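PDB 7K46: aspartate carbamoyltransferase from Leishmania major, which probably catalyses the transfer of the carbamoyl group from carbamoyl phosphate to L-aspartate, an early step of de novo pyrimidine synthesis. Local coordinates for residues A[100-114]-A[123-137]. Numbering follows the deposited sequence.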
loop_
_atom_site.group_PDB
_atom_site.type_symbol
_atom_site.label_atom_id
_atom_site.label_comp_id
_atom_site.label_asym_id
_atom_site.label_seq_id
_atom_site.Cartn_x
_atom_site.Cartn_y
_atom_site.Cartn_z
ATOM N N ILE A 100 4.147 0.285 -18.367
ATOM C CA ILE A 100 2.845 0.911 -18.597
ATOM C C ILE A 100 1.835 -0.119 -19.096
ATOM O O ILE A 100 0.693 -0.172 -18.621
ATOM C CB ILE A 100 2.988 2.091 -19.581
ATOM C CG1 ILE A 100 3.847 3.203 -18.954
ATOM C CG2 ILE A 100 1.610 2.622 -20.028
ATOM C CD1 ILE A 100 3.239 3.831 -17.690
ATOM N N ARG A 101 2.229 -0.938 -20.079
ATOM C CA ARG A 101 1.334 -1.990 -20.565
ATOM C C ARG A 101 0.908 -2.915 -19.434
ATOM O O ARG A 101 -0.236 -3.386 -19.397
ATOM C CB ARG A 101 2.011 -2.808 -21.666
ATOM C CG ARG A 101 2.620 -1.998 -22.804
ATOM C CD ARG A 101 1.985 -2.373 -24.099
ATOM N NE ARG A 101 2.730 -1.917 -25.267
ATOM C CZ ARG A 101 2.180 -1.797 -26.464
ATOM N NH1 ARG A 101 0.890 -2.034 -26.649
ATOM N NH2 ARG A 101 2.935 -1.430 -27.495
ATOM N N THR A 102 1.831 -3.215 -18.520
ATOM C CA THR A 102 1.490 -4.052 -17.376
ATOM C C THR A 102 0.409 -3.388 -16.522
ATOM O O THR A 102 -0.575 -4.034 -16.140
ATOM C CB THR A 102 2.762 -4.343 -16.568
ATOM O OG1 THR A 102 3.705 -5.029 -17.411
ATOM C CG2 THR A 102 2.458 -5.228 -15.354
ATOM N N LEU A 103 0.549 -2.084 -16.253
ATOM C CA LEU A 103 -0.477 -1.368 -15.493
ATOM C C LEU A 103 -1.816 -1.362 -16.226
ATOM O O LEU A 103 -2.876 -1.508 -15.600
ATOM C CB LEU A 103 -0.021 0.066 -15.212
ATOM C CG LEU A 103 0.786 0.337 -13.943
ATOM C CD1 LEU A 103 2.066 -0.488 -13.910
ATOM C CD2 LEU A 103 1.096 1.837 -13.811
ATOM N N ASP A 104 -1.793 -1.181 -17.553
ATOM C CA ASP A 104 -3.033 -1.137 -18.328
ATOM C C ASP A 104 -3.767 -2.467 -18.341
ATOM O O ASP A 104 -4.945 -2.513 -18.725
ATOM C CB ASP A 104 -2.767 -0.744 -19.785
ATOM C CG ASP A 104 -2.687 0.747 -19.992
ATOM O OD1 ASP A 104 -3.359 1.517 -19.272
ATOM O OD2 ASP A 104 -1.945 1.154 -20.907
ATOM N N SER A 105 -3.090 -3.560 -17.990
ATOM C CA SER A 105 -3.765 -4.845 -18.000
ATOM C C SER A 105 -4.844 -4.927 -16.923
ATOM O O SER A 105 -5.772 -5.732 -17.047
ATOM C CB SER A 105 -2.748 -5.973 -17.836
ATOM O OG SER A 105 -2.266 -6.020 -16.500
ATOM N N TYR A 106 -4.762 -4.106 -15.880
ATOM C CA TYR A 106 -5.739 -4.214 -14.809
ATOM C C TYR A 106 -6.263 -2.873 -14.299
ATOM O O TYR A 106 -7.159 -2.878 -13.447
ATOM C CB TYR A 106 -5.135 -5.028 -13.638
ATOM C CG TYR A 106 -3.987 -4.308 -12.993
ATOM C CD1 TYR A 106 -4.221 -3.307 -12.050
ATOM C CD2 TYR A 106 -2.668 -4.585 -13.354
ATOM C CE1 TYR A 106 -3.181 -2.602 -11.467
ATOM C CE2 TYR A 106 -1.608 -3.878 -12.775
ATOM C CZ TYR A 106 -1.881 -2.882 -11.834
ATOM O OH TYR A 106 -0.862 -2.160 -11.244
ATOM N N SER A 107 -5.747 -1.735 -14.779
ATOM C CA SER A 107 -6.062 -0.416 -14.233
ATOM C C SER A 107 -7.077 0.325 -15.102
ATOM O O SER A 107 -7.228 0.053 -16.296
ATOM C CB SER A 107 -4.804 0.464 -14.119
ATOM O OG SER A 107 -3.794 -0.112 -13.308
ATOM N N ASP A 108 -7.744 1.301 -14.481
ATOM C CA ASP A 108 -8.580 2.268 -15.185
ATOM C C ASP A 108 -7.909 3.624 -15.360
ATOM O O ASP A 108 -8.268 4.363 -16.278
ATOM C CB ASP A 108 -9.900 2.476 -14.437
ATOM C CG ASP A 108 -10.740 1.220 -14.397
ATOM O OD1 ASP A 108 -11.494 0.966 -15.366
ATOM O OD2 ASP A 108 -10.607 0.470 -13.411
ATOM N N VAL A 109 -6.985 3.985 -14.478
ATOM C CA VAL A 109 -6.286 5.262 -14.573
ATOM C C VAL A 109 -4.890 5.064 -14.002
ATOM O O VAL A 109 -4.701 4.331 -13.024
ATOM C CB VAL A 109 -7.056 6.404 -13.856
ATOM C CG1 VAL A 109 -7.202 6.137 -12.353
ATOM C CG2 VAL A 109 -6.384 7.775 -14.114
ATOM N N LEU A 110 -3.902 5.689 -14.647
ATOM C CA LEU A 110 -2.523 5.651 -14.187
ATOM C C LEU A 110 -2.125 7.035 -13.692
ATOM O O LEU A 110 -2.632 8.047 -14.182
ATOM C CB LEU A 110 -1.574 5.211 -15.315
ATOM C CG LEU A 110 -1.954 3.997 -16.173
ATOM C CD1 LEU A 110 -0.778 3.618 -17.087
ATOM C CD2 LEU A 110 -2.322 2.829 -15.290
ATOM N N VAL A 111 -1.228 7.077 -12.701
ATOM C CA VAL A 111 -0.657 8.336 -12.210
ATOM C C VAL A 111 0.856 8.207 -12.309
ATOM O O VAL A 111 1.455 7.392 -11.595
ATOM C CB VAL A 111 -1.086 8.658 -10.767
ATOM C CG1 VAL A 111 -0.515 10.022 -10.326
ATOM C CG2 VAL A 111 -2.619 8.638 -10.617
ATOM N N LEU A 112 1.481 9.012 -13.174
ATOM C CA LEU A 112 2.913 8.907 -13.451
ATOM C C LEU A 112 3.678 10.083 -12.849
ATOM O O LEU A 112 3.364 11.252 -13.123
ATOM C CB LEU A 112 3.192 8.839 -14.957
ATOM C CG LEU A 112 4.688 8.766 -15.301
ATOM C CD1 LEU A 112 5.279 7.408 -14.877
ATOM C CD2 LEU A 112 4.942 9.035 -16.784
ATOM N N ARG A 113 4.699 9.767 -12.058
ATOM C CA ARG A 113 5.645 10.752 -11.538
ATOM C C ARG A 113 7.049 10.327 -11.955
ATOM O O ARG A 113 7.581 9.323 -11.462
ATOM C CB ARG A 113 5.523 10.864 -10.021
ATOM C CG ARG A 113 6.552 11.763 -9.382
ATOM C CD ARG A 113 6.098 13.205 -9.383
ATOM N NE ARG A 113 7.054 14.066 -8.695
ATOM C CZ ARG A 113 6.722 15.141 -7.989
ATOM N NH1 ARG A 113 5.458 15.518 -7.853
ATOM N NH2 ARG A 113 7.684 15.851 -7.395
ATOM N N HIS A 114 7.640 11.086 -12.873
ATOM C CA HIS A 114 8.969 10.811 -13.402
ATOM C C HIS A 114 9.624 12.152 -13.686
ATOM O O HIS A 114 8.956 13.070 -14.166
ATOM C CB HIS A 114 8.883 9.972 -14.684
ATOM C CG HIS A 114 10.170 9.315 -15.081
ATOM N ND1 HIS A 114 11.274 10.027 -15.504
ATOM C CD2 HIS A 114 10.515 8.007 -15.155
ATOM C CE1 HIS A 114 12.249 9.185 -15.802
ATOM N NE2 HIS A 114 11.816 7.954 -15.596
ATOM N N ALA A 123 5.205 6.896 -22.056
ATOM C CA ALA A 123 4.051 6.258 -21.432
ATOM C C ALA A 123 2.794 6.476 -22.264
ATOM O O ALA A 123 2.046 5.531 -22.548
ATOM C CB ALA A 123 3.864 6.789 -20.008
ATOM N N MET A 124 2.547 7.721 -22.676
ATOM C CA MET A 124 1.363 7.986 -23.484
ATOM C C MET A 124 1.450 7.351 -24.866
ATOM O O MET A 124 0.410 7.140 -25.496
ATOM C CB MET A 124 1.131 9.496 -23.583
ATOM C CG MET A 124 0.688 10.086 -22.231
ATOM S SD MET A 124 0.100 11.786 -22.346
ATOM C CE MET A 124 1.468 12.549 -23.219
ATOM N N SER A 125 2.653 7.015 -25.340
ATOM C CA SER A 125 2.781 6.384 -26.650
ATOM C C SER A 125 2.186 4.978 -26.681
ATOM O O SER A 125 1.892 4.471 -27.770
ATOM C CB SER A 125 4.253 6.339 -27.085
ATOM O OG SER A 125 4.947 5.217 -26.544
ATOM N N VAL A 126 2.023 4.330 -25.526
ATOM C CA VAL A 126 1.472 2.979 -25.476
ATOM C C VAL A 126 0.268 2.847 -24.556
ATOM O O VAL A 126 -0.455 1.840 -24.644
ATOM C CB VAL A 126 2.556 1.953 -25.062
ATOM C CG1 VAL A 126 3.720 1.939 -26.055
ATOM C CG2 VAL A 126 3.034 2.208 -23.621
ATOM N N ALA A 127 0.009 3.790 -23.648
ATOM C CA ALA A 127 -1.056 3.607 -22.671
ATOM C C ALA A 127 -2.422 3.529 -23.342
ATOM O O ALA A 127 -2.685 4.209 -24.337
ATOM C CB ALA A 127 -1.049 4.749 -21.654
ATOM N N THR A 128 -3.292 2.674 -22.803
ATOM C CA THR A 128 -4.668 2.600 -23.271
ATOM C C THR A 128 -5.658 3.190 -22.276
ATOM O O THR A 128 -6.846 3.262 -22.583
ATOM C CB THR A 128 -5.070 1.149 -23.578
ATOM O OG1 THR A 128 -4.990 0.375 -22.380
ATOM C CG2 THR A 128 -4.138 0.543 -24.640
ATOM N N HIS A 129 -5.209 3.599 -21.100
ATOM C CA HIS A 129 -6.049 4.277 -20.130
ATOM C C HIS A 129 -5.456 5.653 -19.851
ATOM O O HIS A 129 -4.278 5.899 -20.146
ATOM C CB HIS A 129 -6.165 3.469 -18.827
ATOM C CG HIS A 129 -6.838 2.142 -19.006
ATOM N ND1 HIS A 129 -6.137 0.971 -19.195
ATOM C CD2 HIS A 129 -8.150 1.815 -19.087
ATOM C CE1 HIS A 129 -6.988 -0.027 -19.356
ATOM N NE2 HIS A 129 -8.215 0.457 -19.294
ATOM N N PRO A 130 -6.247 6.581 -19.313
ATOM C CA PRO A 130 -5.726 7.928 -19.051
ATOM C C PRO A 130 -4.570 7.910 -18.060
ATOM O O PRO A 130 -4.573 7.156 -17.081
ATOM C CB PRO A 130 -6.942 8.668 -18.479
ATOM C CG PRO A 130 -8.123 7.960 -19.117
ATOM C CD PRO A 130 -7.709 6.512 -19.116
ATOM N N ILE A 131 -3.583 8.763 -18.327
ATOM C CA ILE A 131 -2.452 8.995 -17.433
ATOM C C ILE A 131 -2.593 10.390 -16.841
ATOM O O ILE A 131 -2.767 11.367 -17.579
ATOM C CB ILE A 131 -1.107 8.869 -18.168
ATOM C CG1 ILE A 131 -0.909 7.458 -18.721
ATOM C CG2 ILE A 131 0.062 9.249 -17.230
ATOM C CD1 ILE A 131 0.306 7.358 -19.626
ATOM N N MET A 132 -2.506 10.479 -15.518
ATOM C CA MET A 132 -2.427 11.754 -14.816
ATOM C C MET A 132 -0.954 12.069 -14.572
ATOM O O MET A 132 -0.257 11.316 -13.878
ATOM C CB MET A 132 -3.176 11.700 -13.480
ATOM C CG MET A 132 -4.616 11.199 -13.526
ATOM S SD MET A 132 -5.758 12.281 -14.407
ATOM C CE MET A 132 -5.846 11.443 -15.987
ATOM N N ASN A 133 -0.474 13.165 -15.138
ATOM C CA ASN A 133 0.907 13.572 -14.901
ATOM C C ASN A 133 1.008 14.191 -13.504
ATOM O O ASN A 133 0.423 15.243 -13.233
ATOM C CB ASN A 133 1.357 14.539 -15.994
ATOM C CG ASN A 133 2.693 15.180 -15.685
ATOM O OD1 ASN A 133 3.472 14.663 -14.878
ATOM N ND2 ASN A 133 2.972 16.309 -16.337
ATOM N N ALA A 134 1.753 13.542 -12.611
ATOM C CA ALA A 134 1.901 13.993 -11.232
ATOM C C ALA A 134 3.101 14.922 -11.026
ATOM O O ALA A 134 3.446 15.224 -9.876
ATOM C CB ALA A 134 2.009 12.781 -10.301
ATOM N N GLY A 135 3.737 15.385 -12.101
ATOM C CA GLY A 135 4.830 16.337 -11.982
ATOM C C GLY A 135 6.091 15.840 -12.660
ATOM O O GLY A 135 6.417 14.656 -12.547
ATOM N N ASN A 136 6.813 16.708 -13.377
ATOM C CA ASN A 136 8.100 16.308 -13.937
ATOM C C ASN A 136 9.060 17.495 -13.906
ATOM O O ASN A 136 8.703 18.606 -13.484
ATOM C CB ASN A 136 7.940 15.705 -15.346
ATOM C CG ASN A 136 7.353 16.678 -16.371
ATOM O OD1 ASN A 136 7.555 17.894 -16.303
ATOM N ND2 ASN A 136 6.644 16.124 -17.356
ATOM N N GLY A 137 10.300 17.238 -14.333
ATOM C CA GLY A 137 11.361 18.232 -14.296
ATOM C C GLY A 137 11.241 19.321 -15.342
ATOM O O GLY A 137 11.984 20.305 -15.268
HETATM O O HOH W 1 -0.844 -0.268 -22.841
HETATM O O HOH W 2 5.820 12.744 -14.467
HETATM O O HOH W 3 7.112 12.915 -17.061
#
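Asp104 OD2 is gripped twice, by Thr128 N at 2.8 Å and by a water at 2.6 Å that also donates to Val126 O, so that the water bridges the carboxylate to the backbone of helix 117-126. The other oxygen, Asp104 OD1, takes the ring N-H of His129 ND1 at 2.8 Å; this bond lies in the imidazole plane but meets the carboxylate from above its own plane, the two groups being turned 52° apart. His129 CG stands anti to its carbonyl carbon (chi1 -64°), which places one face of the ring against Ser107 O, 3.0 Å from the ring plane and over its centre. Asp108 points away from residues 123-137; its OD2 accepts from Val53 N and forms a salt bridge with Arg75 of a neighbouring subunit.

After these two connections, strands 109-113 and 131-133 run parallel, joined by alternating bonds from Leu110 N to Pro130 O, Met132 N to Leu110 O, Leu112 N to Met132 O and Ala134 N to Leu112 O. On one face Val109 CG2 meets Met132 CG at 3.9 Å, the side chains crossing nearly at right angles, and helix 309-326 covers Met132. On the other, Leu112 CB rests on Ile131 CG2, while Leu112 CD2 and Ile100 CG1 approach the methyl of Ala123. Arg113, bent at chi2 (86°), brings NH1 to Ala134 O at 2.9 Å, while its NE forms a salt bridge with Glu60.

Strand 109-113, helix 117-126 and strand 131-133 thus form a beta-alpha-beta unit at one side of the parallel sheet in the carbamoyl phosphate-binding domain of the aspartate/ornithine carbamoyltransferase family.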